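Local coordinates for protein N5-carboxyaminoimidazole ribonucleotide synthetase (Bacillus anthracis, PDB 3QFF) that probably catalyses the ATP-dependent carboxylation of aminoimidazole ribonucleotide by bicarbonate, a step of de novo purine biosynthesis, and binds ADP, at residues 15-20 and 297-302; 23-28 and 276-281; 31-34 and 39-42; 131-136 and 178-183; 358-363 and 370-375. All coordinates share one frame; numbering follows the deposited sequence.

Interaction 1 of 5, residues 15-20 and 297-302; sequences KTIGII and QHIRAI
Ile17 and Ile299 mark the closest approach of strand 16-20 to helix 294-303, their CA atoms 8.7 Å apart, a separation that side chains alone can bridge. The strand is the first of the parallel four-stranded sheet in the Rossmann-like preATP-grasp domain, and the helix, which comes some 277 residues later in the chain, packs against one face of that sheet. Here an inner strand offers a single isoleucine, and the helix receives it on Ile299 and Ile302, one turn apart. Ile17 points directly at the helix and touches it with both of its branches. The longer branch ends against Ile299, where CD1 of Ile17 lies 3.8 Å from CG2 and 4.0 Å from CD1 of Ile299, the two side chains crossing at a slant. With CG1 of Ile17 anti to the carbonyl carbon (chi1 -58°), the long branch is sent to Ile299, and CG2, anti to the backbone N, faces Ile302. The helix spacing suits this division of labour, with Ile302 following Ile299 by three residues on the same flank. Val78 of the adjoining strand, Ala33 of helix 24-35 and Ile40 also touch Ile17, making this a buried aliphatic cluster. On the helix, His298 is held by hydrogen bonds to Thr257 and Thr80, and CG2 of Ile302 covers one face of its ring, toward the rim. The looser of the two branch contacts is the 4.3 Å approach of Ile17 CG2 to Ile302 CD1.

Interaction 2 of 5, residues 23-28 and 276-281; sequences GQLGRM and APRPHN
The guanidinium group of Arg278 has the methyl of Ala276 over the centre of one face, CB standing 4.0 Å above the plane, while Leu25 approaches obliquely. Within its plane, NH1 donates to the carbonyl O of Pro279 at 2.9 Å, with an N-H...O angle of 156°; the donor is tilted 23° from the carbonyl plane. The side chain turns back on its own loop because CG sits between the backbone N and the carbonyl carbon (chi1 46°), after which the chain runs extended to NE. Against this folded arginine rests Leu25, from the first turn of the helix after a glycine-rich loop that resembles a Rossmann-type GxGxxG turn. Its CD1 lies 3.4 Å from O of Pro279 and 3.7 Å from NH1 of Arg278, so one methyl covers both partners of the bond. Glu84 forms a salt bridge with NE, and the carboxylate of Glu82 accepts hydrogen bonds from the backbone N of Gly23 and of Gly26. Leu25 thus joins the preATP-grasp region to an ATP-grasp loop, and the side chain of Arg278 is about 9 Å from the bound ADP. Apolar cover would probably limit water's access to this bond, favouring the bent arginine.

Interaction 3 of 5, residues 31-34 and 39-42; sequences LAAK and KIAV
Ile40 buries the most surface here, followed by Lys34 and Ala33, and together they pack the helix against the second strand of a familiar unit: strand 16-20, helix 24-35 and strand 39-44 form a beta-alpha-beta crossover of the Rossmann-like preATP-grasp domain. As a general rule the returning strand of such a unit turns alternate side chains to the helix that precedes it, and Ile40 does so. Its CG1 branch carries the contact. The terminal CD1 lies 3.5 Å from the methyl of Ala33, a snug meeting in which the small residue lets helix and strand come together. Farther back along the same branch, CG1 meets the aliphatic part of Lys34, whose chain slants past it with CD at 3.8 Å. Bends at chi2 (83°) and chi4 carry the lysine past Ile40 and bring its ammonium toward the start of the strand. There NZ forms a salt bridge with Asp56, whose carboxylate also accepts a hydrogen bond from the backbone N of Ile40, so one acid joins the helix side chain to the strand backbone. Ile299 of helix 294-303 also touches Ala33, extending the apolar layer beneath the helix. At the other border, the backbone O of Lys34 takes a hydrogen bond from Arg27 of the second subunit. The ammonium of Lys34 stays beside the start of the strand, NZ 4.4 Å from CA of Lys39.

Interaction 4 of 5, residues 131-136 and 178-183; sequences RLVQNQ and KLANAA
Apolar packing forms the inner part of this contact, between Val133 at the end of strand 130-133 and Ala180 in the last turns of helix 173-182. Both point their side chains across the gap, and CG1 of Val133 meets CB of Ala180 at 4.1 Å. Val133 presents this methyl by setting CG1 anti to the backbone N (chi1 173°). Leu139 from helix 136-146 touches both residues and completes a small aliphatic cluster.

Polar groups pack at the margin without bonding across it. Gln136, the first residue of helix 136-146, folds at chi2 (-64°), which brings its amide over the end of the opposing helix. NE2 stands 4.1 Å from the methyl of Ala180, 3.9 Å from the backbone N of Asn181 and 4.0 Å from Asn181 CB. The amides of Gln136 and Asn181 are inclined by 30° to one another as their chains pass at a slant. The polar partner of the glutamine lies outside the contact: OE1 accepts a hydrogen bond from Arg177, one turn back from Asn181.

Capping makes up the third kind. Asn135 is the N-cap of helix 136-146, its OD1 accepting from the backbone N of Gln138, while the N of Gln134 donates to the side chain of Gln138. Strand end, capped helix start and neighbouring helix end are thereby packed together on one side of the four-stranded antiparallel sheet, the helix-backed small subdomain characteristic of the ATP-grasp fold.

Interaction 5 of 5, residues 358-363 and 370-375; sequences VNILND and EKAKSL
Strand 354-361 and helix 365-374 form a beta-alpha unit (strand, short turn, helix) in the C-terminal region of the enzyme, the helix folding back over the sheet that contains the strand. Ile360 bridges the two, and it shows how a branched side chain can engage neighbouring helix residues at once. Its longer branch reaches Ala372, CD1 lying 3.7 Å from the methyl CB and 4.0 Å from the backbone N. The shorter branch, CG2, meets CB of Lys371 at 4.2 Å, the two side chains crossing nearly at right angles. Beyond that carbon the lysine departs: CG stands anti to the backbone N (chi1 180°), the chain bends at chi2, and NZ donates to the backbone O of Arg335. Val319, Cys339 and Ala368 also touch Ile360, so residues of both neighbouring strands and of the preceding helical turn also pack on it. The contact thus divides one lysine into two roles, with its first carbon in the apolar seam and its ammonium bonded to a backbone carbonyl elsewhere. What joins strand and helix here is dispersion and the burial of methyl groups, and charge is directed away from the seam toward a polar partner.

Overall arrangement
Interactions 1 and 3 belong to one core: strands 16-20 and 39-44 are neighbours in the parallel sheet, and Ile17 N lies 2.8 Å from Lys39 O, a probable hydrogen bond. Interaction 2 shares helix 24-35 with interaction 3 and touches interaction 1, with centres 12 Å apart. Interactions 1, 3 and 5 are buried and rest on isoleucine, though lysine carbon joins in 3 and 5. Interaction 2, partly buried and nearest the chain's centre, sets a leucine against an arginine-carbonyl bond. Interaction 4 stands apart, about 39 Å from interaction 1 between centres, and mixes a small apolar centre with a margin of amides nearer the surface. Interaction 5 lies on the large antiparallel sheet instead.

Interaction 1 of 5, residues 15-20 and 297-302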
# COMPACT_ATOMS: atom_id res chain seq x y z
N LYS A 15 17.59 4.91 -4.85
CA LYS A 15 17.75 6.23 -5.45
C LYS A 15 16.61 7.15 -5.01
O LYS A 15 15.62 6.69 -4.44
CB LYS A 15 17.79 6.14 -6.98
CG LYS A 15 18.92 5.30 -7.56
CD LYS A 15 20.29 5.97 -7.40
CE LYS A 15 21.31 5.34 -8.35
NZ LYS A 15 21.41 3.87 -8.08
N THR A 16 16.74 8.43 -5.34
CA THR A 16 15.76 9.45 -4.98
C THR A 16 14.85 9.79 -6.16
O THR A 16 15.32 10.14 -7.26
CB THR A 16 16.46 10.76 -4.49
OG1 THR A 16 17.34 10.46 -3.40
CG2 THR A 16 15.44 11.82 -4.06
N ILE A 17 13.56 9.70 -5.90
CA ILE A 17 12.57 10.20 -6.83
C ILE A 17 12.10 11.58 -6.36
O ILE A 17 11.64 11.76 -5.22
CB ILE A 17 11.36 9.24 -6.96
CG1 ILE A 17 11.84 7.86 -7.42
CG2 ILE A 17 10.32 9.84 -7.91
CD1 ILE A 17 10.78 6.76 -7.33
N GLY A 18 12.24 12.55 -7.26
CA GLY A 18 11.82 13.92 -7.02
C GLY A 18 10.48 14.21 -7.67
O GLY A 18 10.27 13.92 -8.86
N ILE A 19 9.58 14.79 -6.89
CA ILE A 19 8.21 15.05 -7.34
C ILE A 19 7.92 16.55 -7.33
O ILE A 19 8.11 17.23 -6.31
CB ILE A 19 7.18 14.30 -6.45
CG1 ILE A 19 7.49 12.79 -6.40
CG2 ILE A 19 5.74 14.59 -6.95
CD1 ILE A 19 6.61 11.97 -5.45
N ILE A 20 7.47 17.07 -8.47
CA ILE A 20 7.01 18.45 -8.56
C ILE A 20 5.51 18.51 -8.25
O ILE A 20 4.67 18.08 -9.04
CB ILE A 20 7.33 19.09 -9.93
CG1 ILE A 20 8.83 19.01 -10.23
CG2 ILE A 20 6.82 20.55 -10.00
CD1 ILE A 20 9.19 19.34 -11.65
N GLN A 297 2.34 1.48 -10.25
CA GLN A 297 2.58 1.40 -11.70
C GLN A 297 3.37 2.59 -12.22
O GLN A 297 4.31 2.43 -13.00
CB GLN A 297 1.27 1.26 -12.50
CG GLN A 297 0.59 -0.09 -12.35
CD GLN A 297 1.36 -1.24 -13.03
OE1 GLN A 297 2.54 -1.46 -12.76
NE2 GLN A 297 0.67 -1.98 -13.89
N HIS A 298 3.00 3.79 -11.78
CA HIS A 298 3.65 5.02 -12.24
C HIS A 298 5.14 5.02 -11.86
O HIS A 298 6.00 5.37 -12.68
CB HIS A 298 2.95 6.26 -11.67
CG HIS A 298 3.54 7.55 -12.15
ND1 HIS A 298 3.23 8.11 -13.37
CD2 HIS A 298 4.43 8.39 -11.57
CE1 HIS A 298 3.90 9.24 -13.52
NE2 HIS A 298 4.65 9.42 -12.45
N ILE A 299 5.42 4.62 -10.61
CA ILE A 299 6.82 4.52 -10.15
C ILE A 299 7.62 3.53 -11.01
O ILE A 299 8.72 3.85 -11.50
CB ILE A 299 6.92 4.17 -8.64
CG1 ILE A 299 6.33 5.29 -7.76
CG2 ILE A 299 8.38 3.91 -8.25
CD1 ILE A 299 6.87 6.71 -8.06
N ARG A 300 7.07 2.33 -11.22
CA ARG A 300 7.73 1.30 -12.05
C ARG A 300 7.96 1.80 -13.46
O ARG A 300 9.01 1.54 -14.02
CB ARG A 300 6.91 0.01 -12.11
CG ARG A 300 6.81 -0.73 -10.79
CD ARG A 300 5.67 -1.77 -10.81
NE ARG A 300 5.78 -2.71 -9.70
CZ ARG A 300 5.38 -2.48 -8.45
NH1 ARG A 300 4.81 -1.33 -8.11
NH2 ARG A 300 5.54 -3.41 -7.50
N ALA A 301 6.98 2.49 -14.03
CA ALA A 301 7.05 3.00 -15.40
C ALA A 301 8.20 4.00 -15.61
O ALA A 301 8.96 3.89 -16.58
CB ALA A 301 5.71 3.65 -15.83
N ILE A 302 8.32 4.97 -14.70
CA ILE A 302 9.35 5.99 -14.86
C ILE A 302 10.75 5.47 -14.50
O ILE A 302 11.75 5.96 -15.02
CB ILE A 302 9.03 7.30 -14.09
CG1 ILE A 302 9.05 7.06 -12.58
CG2 ILE A 302 7.68 7.90 -14.60
CD1 ILE A 302 9.01 8.33 -11.74

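Interaction 2 of 5, residues 23-28 and 276-281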
# COMPACT_ATOMS: atom_id res chain seq x y z
N GLY A 23 0.75 17.67 -3.44
CA GLY A 23 -0.62 17.32 -3.09
C GLY A 23 -0.81 15.80 -2.94
O GLY A 23 0.16 15.04 -2.87
N GLN A 24 -2.05 15.36 -2.90
CA GLN A 24 -2.32 13.95 -2.60
C GLN A 24 -1.74 12.96 -3.63
O GLN A 24 -1.39 11.85 -3.30
CB GLN A 24 -3.81 13.70 -2.39
CG GLN A 24 -4.70 13.97 -3.60
CD GLN A 24 -5.19 15.41 -3.69
OE1 GLN A 24 -4.61 16.33 -3.11
NE2 GLN A 24 -6.26 15.61 -4.45
N LEU A 25 -1.65 13.38 -4.89
CA LEU A 25 -1.13 12.48 -5.92
C LEU A 25 0.35 12.25 -5.69
O LEU A 25 0.83 11.13 -5.83
CB LEU A 25 -1.38 13.05 -7.32
CG LEU A 25 -2.85 13.33 -7.66
CD1 LEU A 25 -2.93 13.88 -9.08
CD2 LEU A 25 -3.73 12.07 -7.51
N GLY A 26 1.06 13.32 -5.33
CA GLY A 26 2.43 13.21 -4.85
C GLY A 26 2.59 12.31 -3.63
O GLY A 26 3.47 11.46 -3.60
N ARG A 27 1.75 12.49 -2.62
CA ARG A 27 1.83 11.67 -1.41
C ARG A 27 1.65 10.18 -1.73
O ARG A 27 2.41 9.33 -1.25
CB ARG A 27 0.77 12.11 -0.40
CG ARG A 27 0.67 11.25 0.87
CD ARG A 27 -0.56 11.70 1.65
NE ARG A 27 -0.78 11.00 2.93
CZ ARG A 27 -0.32 11.42 4.11
NH1 ARG A 27 0.45 12.50 4.19
NH2 ARG A 27 -0.60 10.73 5.21
N MET A 28 0.65 9.86 -2.54
CA MET A 28 0.40 8.47 -2.89
C MET A 28 1.47 7.84 -3.79
O MET A 28 1.79 6.65 -3.63
CB MET A 28 -1.01 8.32 -3.47
CG MET A 28 -2.06 8.41 -2.37
SD MET A 28 -3.75 8.31 -2.95
CE MET A 28 -4.02 9.91 -3.72
N ALA A 276 -5.23 13.17 -18.93
CA ALA A 276 -4.41 13.67 -17.84
C ALA A 276 -3.16 12.81 -17.78
O ALA A 276 -3.25 11.61 -17.57
CB ALA A 276 -5.19 13.64 -16.50
N PRO A 277 -1.97 13.42 -18.00
CA PRO A 277 -0.76 12.61 -18.05
C PRO A 277 -0.16 12.42 -16.66
O PRO A 277 0.98 12.78 -16.41
CB PRO A 277 0.17 13.44 -18.94
CG PRO A 277 -0.26 14.85 -18.68
CD PRO A 277 -1.71 14.83 -18.31
N ARG A 278 -0.95 11.83 -15.76
CA ARG A 278 -0.53 11.57 -14.39
C ARG A 278 -1.53 10.61 -13.80
O ARG A 278 -2.60 10.39 -14.40
CB ARG A 278 -0.53 12.88 -13.58
CG ARG A 278 -1.77 13.73 -13.79
CD ARG A 278 -2.04 14.70 -12.65
NE ARG A 278 -3.20 15.52 -12.98
CZ ARG A 278 -4.47 15.14 -12.81
NH1 ARG A 278 -4.77 13.95 -12.30
NH2 ARG A 278 -5.45 15.96 -13.17
N PRO A 279 -1.22 10.03 -12.63
CA PRO A 279 -2.26 9.36 -11.87
C PRO A 279 -3.42 10.33 -11.65
O PRO A 279 -3.23 11.56 -11.55
CB PRO A 279 -1.57 9.02 -10.53
CG PRO A 279 -0.12 8.94 -10.88
CD PRO A 279 0.10 9.95 -11.96
N HIS A 280 -4.61 9.77 -11.60
CA HIS A 280 -5.82 10.53 -11.70
C HIS A 280 -6.77 10.05 -10.61
O HIS A 280 -6.69 8.90 -10.17
CB HIS A 280 -6.38 10.29 -13.10
CG HIS A 280 -7.53 11.17 -13.46
ND1 HIS A 280 -8.84 10.76 -13.32
CD2 HIS A 280 -7.58 12.41 -13.98
CE1 HIS A 280 -9.65 11.72 -13.74
NE2 HIS A 280 -8.90 12.74 -14.16
N ASN A 281 -7.68 10.93 -10.20
CA ASN A 281 -8.69 10.63 -9.16
C ASN A 281 -9.55 9.41 -9.51
O ASN A 281 -9.92 8.62 -8.63
CB ASN A 281 -9.56 11.87 -8.94
CG ASN A 281 -10.35 11.85 -7.63
OD1 ASN A 281 -10.47 10.84 -6.93
ND2 ASN A 281 -10.89 13.01 -7.29

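Interaction 3 of 5, residues 31-34 and 39-42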
# COMPACT_ATOMS: atom_id res chain seq x y z
N LEU A 31 4.29 7.17 -1.23
CA LEU A 31 4.02 5.99 -0.40
C LEU A 31 4.32 4.69 -1.14
O LEU A 31 4.91 3.76 -0.57
CB LEU A 31 2.58 6.01 0.14
CG LEU A 31 2.37 7.04 1.28
CD1 LEU A 31 0.90 7.33 1.50
CD2 LEU A 31 3.00 6.54 2.59
N ALA A 32 3.95 4.64 -2.42
CA ALA A 32 4.22 3.49 -3.29
C ALA A 32 5.73 3.31 -3.47
O ALA A 32 6.25 2.19 -3.45
CB ALA A 32 3.53 3.72 -4.66
N ALA A 33 6.43 4.43 -3.67
CA ALA A 33 7.87 4.39 -3.94
C ALA A 33 8.64 3.92 -2.71
O ALA A 33 9.63 3.21 -2.81
CB ALA A 33 8.36 5.76 -4.38
N LYS A 34 8.15 4.33 -1.54
CA LYS A 34 8.78 4.01 -0.26
C LYS A 34 8.72 2.50 0.02
O LYS A 34 9.66 1.94 0.57
CB LYS A 34 8.11 4.82 0.85
CG LYS A 34 9.07 5.60 1.75
CD LYS A 34 9.45 6.93 1.14
CE LYS A 34 10.10 7.85 2.19
NZ LYS A 34 11.53 7.52 2.44
N LYS A 39 13.93 6.74 -2.03
CA LYS A 39 13.94 7.98 -1.26
C LYS A 39 13.14 9.02 -2.05
O LYS A 39 13.06 8.93 -3.27
CB LYS A 39 15.40 8.43 -1.06
CG LYS A 39 15.58 9.78 -0.36
CD LYS A 39 17.06 9.98 0.06
CE LYS A 39 17.30 11.41 0.57
NZ LYS A 39 18.70 11.62 1.07
N ILE A 40 12.52 9.97 -1.36
CA ILE A 40 11.62 10.92 -2.00
C ILE A 40 12.00 12.37 -1.69
O ILE A 40 12.20 12.74 -0.53
CB ILE A 40 10.14 10.70 -1.55
CG1 ILE A 40 9.67 9.26 -1.84
CG2 ILE A 40 9.19 11.77 -2.18
CD1 ILE A 40 9.62 8.89 -3.31
N ALA A 41 12.11 13.18 -2.75
CA ALA A 41 12.22 14.64 -2.61
C ALA A 41 10.99 15.28 -3.25
O ALA A 41 10.53 14.83 -4.31
CB ALA A 41 13.51 15.15 -3.27
N VAL A 42 10.44 16.31 -2.63
CA VAL A 42 9.27 16.99 -3.18
C VAL A 42 9.49 18.51 -3.20
O VAL A 42 10.13 19.06 -2.30
CB VAL A 42 7.96 16.63 -2.40
CG1 VAL A 42 8.10 16.90 -0.90
CG2 VAL A 42 6.73 17.38 -2.97

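Interaction 4 of 5, residues 131-136 and 178-183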
# COMPACT_ATOMS: atom_id res chain seq x y z
N ARG A 131 -15.09 23.44 -32.37
CA ARG A 131 -14.53 24.61 -33.06
C ARG A 131 -13.77 25.50 -32.11
O ARG A 131 -14.22 25.78 -30.99
CB ARG A 131 -15.64 25.45 -33.71
CG ARG A 131 -16.47 24.77 -34.78
CD ARG A 131 -15.68 24.44 -36.04
NE ARG A 131 -16.56 23.87 -37.06
CZ ARG A 131 -16.75 22.57 -37.26
NH1 ARG A 131 -16.12 21.65 -36.52
NH2 ARG A 131 -17.58 22.18 -38.22
N LEU A 132 -12.61 25.97 -32.56
CA LEU A 132 -11.83 26.95 -31.79
C LEU A 132 -12.57 28.29 -31.78
O LEU A 132 -13.07 28.72 -32.82
CB LEU A 132 -10.44 27.12 -32.41
CG LEU A 132 -9.48 28.06 -31.70
CD1 LEU A 132 -9.05 27.47 -30.34
CD2 LEU A 132 -8.27 28.39 -32.60
N VAL A 133 -12.63 28.93 -30.62
CA VAL A 133 -13.26 30.24 -30.49
C VAL A 133 -12.29 31.24 -29.86
O VAL A 133 -11.97 31.16 -28.66
CB VAL A 133 -14.60 30.18 -29.69
CG1 VAL A 133 -15.16 31.59 -29.41
CG2 VAL A 133 -15.63 29.34 -30.45
N GLN A 134 -11.80 32.15 -30.69
CA GLN A 134 -10.83 33.15 -30.25
C GLN A 134 -11.44 34.56 -30.21
O GLN A 134 -10.87 35.48 -29.64
CB GLN A 134 -9.57 33.11 -31.14
CG GLN A 134 -8.74 31.84 -30.97
CD GLN A 134 -7.42 31.86 -31.77
OE1 GLN A 134 -7.40 32.23 -32.94
NE2 GLN A 134 -6.33 31.43 -31.13
N ASN A 135 -12.60 34.73 -30.84
CA ASN A 135 -13.34 35.99 -30.77
C ASN A 135 -14.84 35.79 -30.94
O ASN A 135 -15.30 34.65 -31.14
CB ASN A 135 -12.82 37.02 -31.78
CG ASN A 135 -12.85 36.53 -33.20
OD1 ASN A 135 -13.70 35.73 -33.59
ND2 ASN A 135 -11.93 37.05 -34.02
N GLN A 136 -15.58 36.89 -30.87
CA GLN A 136 -17.04 36.86 -30.99
C GLN A 136 -17.52 36.35 -32.34
O GLN A 136 -18.50 35.61 -32.41
CB GLN A 136 -17.64 38.24 -30.68
CG GLN A 136 -17.32 38.73 -29.27
CD GLN A 136 -17.94 37.86 -28.19
OE1 GLN A 136 -18.92 37.16 -28.43
NE2 GLN A 136 -17.38 37.92 -26.99
N LYS A 178 -19.69 36.53 -22.91
CA LYS A 178 -18.95 36.99 -21.75
C LYS A 178 -17.71 36.13 -21.54
O LYS A 178 -16.62 36.64 -21.29
CB LYS A 178 -19.85 36.95 -20.50
CG LYS A 178 -19.24 37.56 -19.25
CD LYS A 178 -19.75 38.99 -19.01
CE LYS A 178 -19.19 39.56 -17.72
NZ LYS A 178 -19.97 40.74 -17.26
N LEU A 179 -17.88 34.81 -21.66
CA LEU A 179 -16.78 33.87 -21.51
C LEU A 179 -15.76 33.99 -22.64
O LEU A 179 -14.56 34.06 -22.39
CB LEU A 179 -17.30 32.43 -21.39
CG LEU A 179 -16.28 31.33 -21.09
CD1 LEU A 179 -15.60 31.55 -19.74
CD2 LEU A 179 -16.95 29.96 -21.15
N ALA A 180 -16.25 34.01 -23.88
CA ALA A 180 -15.38 34.18 -25.05
C ALA A 180 -14.63 35.53 -25.01
O ALA A 180 -13.61 35.70 -25.68
CB ALA A 180 -16.18 34.05 -26.33
N ASN A 181 -15.13 36.46 -24.20
CA ASN A 181 -14.50 37.77 -24.05
C ASN A 181 -13.29 37.75 -23.11
O ASN A 181 -12.35 38.52 -23.29
CB ASN A 181 -15.52 38.80 -23.58
CG ASN A 181 -15.04 40.22 -23.75
OD1 ASN A 181 -14.61 40.85 -22.79
ND2 ASN A 181 -15.09 40.71 -24.98
N ALA A 182 -13.33 36.87 -22.11
CA ALA A 182 -12.27 36.77 -21.11
C ALA A 182 -11.17 35.77 -21.47
O ALA A 182 -10.04 35.89 -20.97
CB ALA A 182 -12.87 36.41 -19.75
N ALA A 183 -11.48 34.78 -22.30
CA ALA A 183 -10.54 33.71 -22.60
C ALA A 183 -10.75 33.05 -23.96
O ALA A 183 -11.84 33.10 -24.53
CB ALA A 183 -10.58 32.64 -21.50

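Interaction 5 of 5, residues 358-363 and 370-375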
# COMPACT_ATOMS: atom_id res chain seq x y z
N VAL A 358 -12.64 6.89 -0.05
CA VAL A 358 -12.86 5.57 0.51
C VAL A 358 -13.17 4.60 -0.62
O VAL A 358 -13.99 4.89 -1.50
CB VAL A 358 -13.95 5.58 1.64
CG1 VAL A 358 -15.28 6.10 1.11
CG2 VAL A 358 -14.12 4.20 2.27
N ASN A 359 -12.47 3.46 -0.61
CA ASN A 359 -12.73 2.37 -1.54
C ASN A 359 -13.60 1.31 -0.88
O ASN A 359 -13.17 0.64 0.08
CB ASN A 359 -11.41 1.76 -2.02
CG ASN A 359 -10.70 2.66 -3.01
OD1 ASN A 359 -11.34 3.41 -3.75
ND2 ASN A 359 -9.38 2.59 -3.02
N ILE A 360 -14.82 1.17 -1.39
CA ILE A 360 -15.76 0.21 -0.86
C ILE A 360 -15.73 -1.04 -1.72
O ILE A 360 -16.20 -1.03 -2.86
CB ILE A 360 -17.21 0.78 -0.84
CG1 ILE A 360 -17.25 2.14 -0.14
CG2 ILE A 360 -18.18 -0.21 -0.17
CD1 ILE A 360 -18.59 2.89 -0.34
N LEU A 361 -15.17 -2.11 -1.15
CA LEU A 361 -15.01 -3.38 -1.85
C LEU A 361 -16.17 -4.32 -1.54
O LEU A 361 -16.58 -4.44 -0.39
CB LEU A 361 -13.68 -4.03 -1.43
CG LEU A 361 -12.44 -3.94 -2.34
CD1 LEU A 361 -12.08 -2.52 -2.73
CD2 LEU A 361 -11.27 -4.60 -1.63
N ASN A 362 -16.70 -4.96 -2.58
CA ASN A 362 -17.81 -5.91 -2.43
C ASN A 362 -17.90 -6.78 -3.67
O ASN A 362 -17.61 -6.33 -4.78
CB ASN A 362 -19.14 -5.17 -2.19
CG ASN A 362 -20.19 -6.07 -1.53
OD1 ASN A 362 -20.85 -6.87 -2.18
ND2 ASN A 362 -20.32 -5.94 -0.22
N ASP A 363 -18.31 -8.04 -3.47
CA ASP A 363 -18.55 -8.95 -4.60
C ASP A 363 -19.65 -8.42 -5.52
O ASP A 363 -19.64 -8.69 -6.71
CB ASP A 363 -18.94 -10.35 -4.12
CG ASP A 363 -17.77 -11.12 -3.52
OD1 ASP A 363 -18.02 -11.90 -2.58
OD2 ASP A 363 -16.62 -10.97 -3.99
N GLU A 370 -24.99 0.86 -2.32
CA GLU A 370 -25.95 1.00 -1.22
C GLU A 370 -25.23 1.35 0.08
O GLU A 370 -25.71 2.19 0.85
CB GLU A 370 -26.75 -0.28 -1.07
CG GLU A 370 -28.23 -0.05 -0.79
CD GLU A 370 -28.87 -1.22 -0.07
OE1 GLU A 370 -28.31 -1.68 0.95
OE2 GLU A 370 -29.95 -1.69 -0.52
N LYS A 371 -24.07 0.73 0.30
CA LYS A 371 -23.27 1.02 1.48
C LYS A 371 -22.95 2.52 1.61
O LYS A 371 -23.13 3.10 2.67
CB LYS A 371 -21.99 0.18 1.53
CG LYS A 371 -21.12 0.46 2.76
CD LYS A 371 -21.75 -0.08 4.06
CE LYS A 371 -20.95 0.43 5.26
NZ LYS A 371 -21.56 0.07 6.57
N ALA A 372 -22.47 3.13 0.53
CA ALA A 372 -22.20 4.57 0.51
C ALA A 372 -23.44 5.41 0.85
O ALA A 372 -23.37 6.32 1.67
CB ALA A 372 -21.62 5.00 -0.85
N LYS A 373 -24.57 5.09 0.23
CA LYS A 373 -25.84 5.78 0.52
C LYS A 373 -26.21 5.67 2.00
O LYS A 373 -26.50 6.68 2.65
CB LYS A 373 -26.98 5.20 -0.32
CG LYS A 373 -27.18 5.85 -1.67
CD LYS A 373 -28.42 5.29 -2.36
CE LYS A 373 -28.07 4.22 -3.38
NZ LYS A 373 -27.52 4.86 -4.63
N SER A 374 -26.16 4.44 2.52
CA SER A 374 -26.63 4.14 3.88
C SER A 374 -25.82 4.87 4.94
O SER A 374 -26.31 5.09 6.05
CB SER A 374 -26.68 2.62 4.14
OG SER A 374 -25.40 2.07 4.39
N LEU A 375 -24.60 5.26 4.60
CA LEU A 375 -23.73 5.99 5.52
C LEU A 375 -24.20 7.42 5.75
O LEU A 375 -23.82 8.04 6.74
CB LEU A 375 -22.28 5.97 5.02
CG LEU A 375 -21.55 4.62 5.04
CD1 LEU A 375 -20.20 4.71 4.34
CD2 LEU A 375 -21.35 4.15 6.48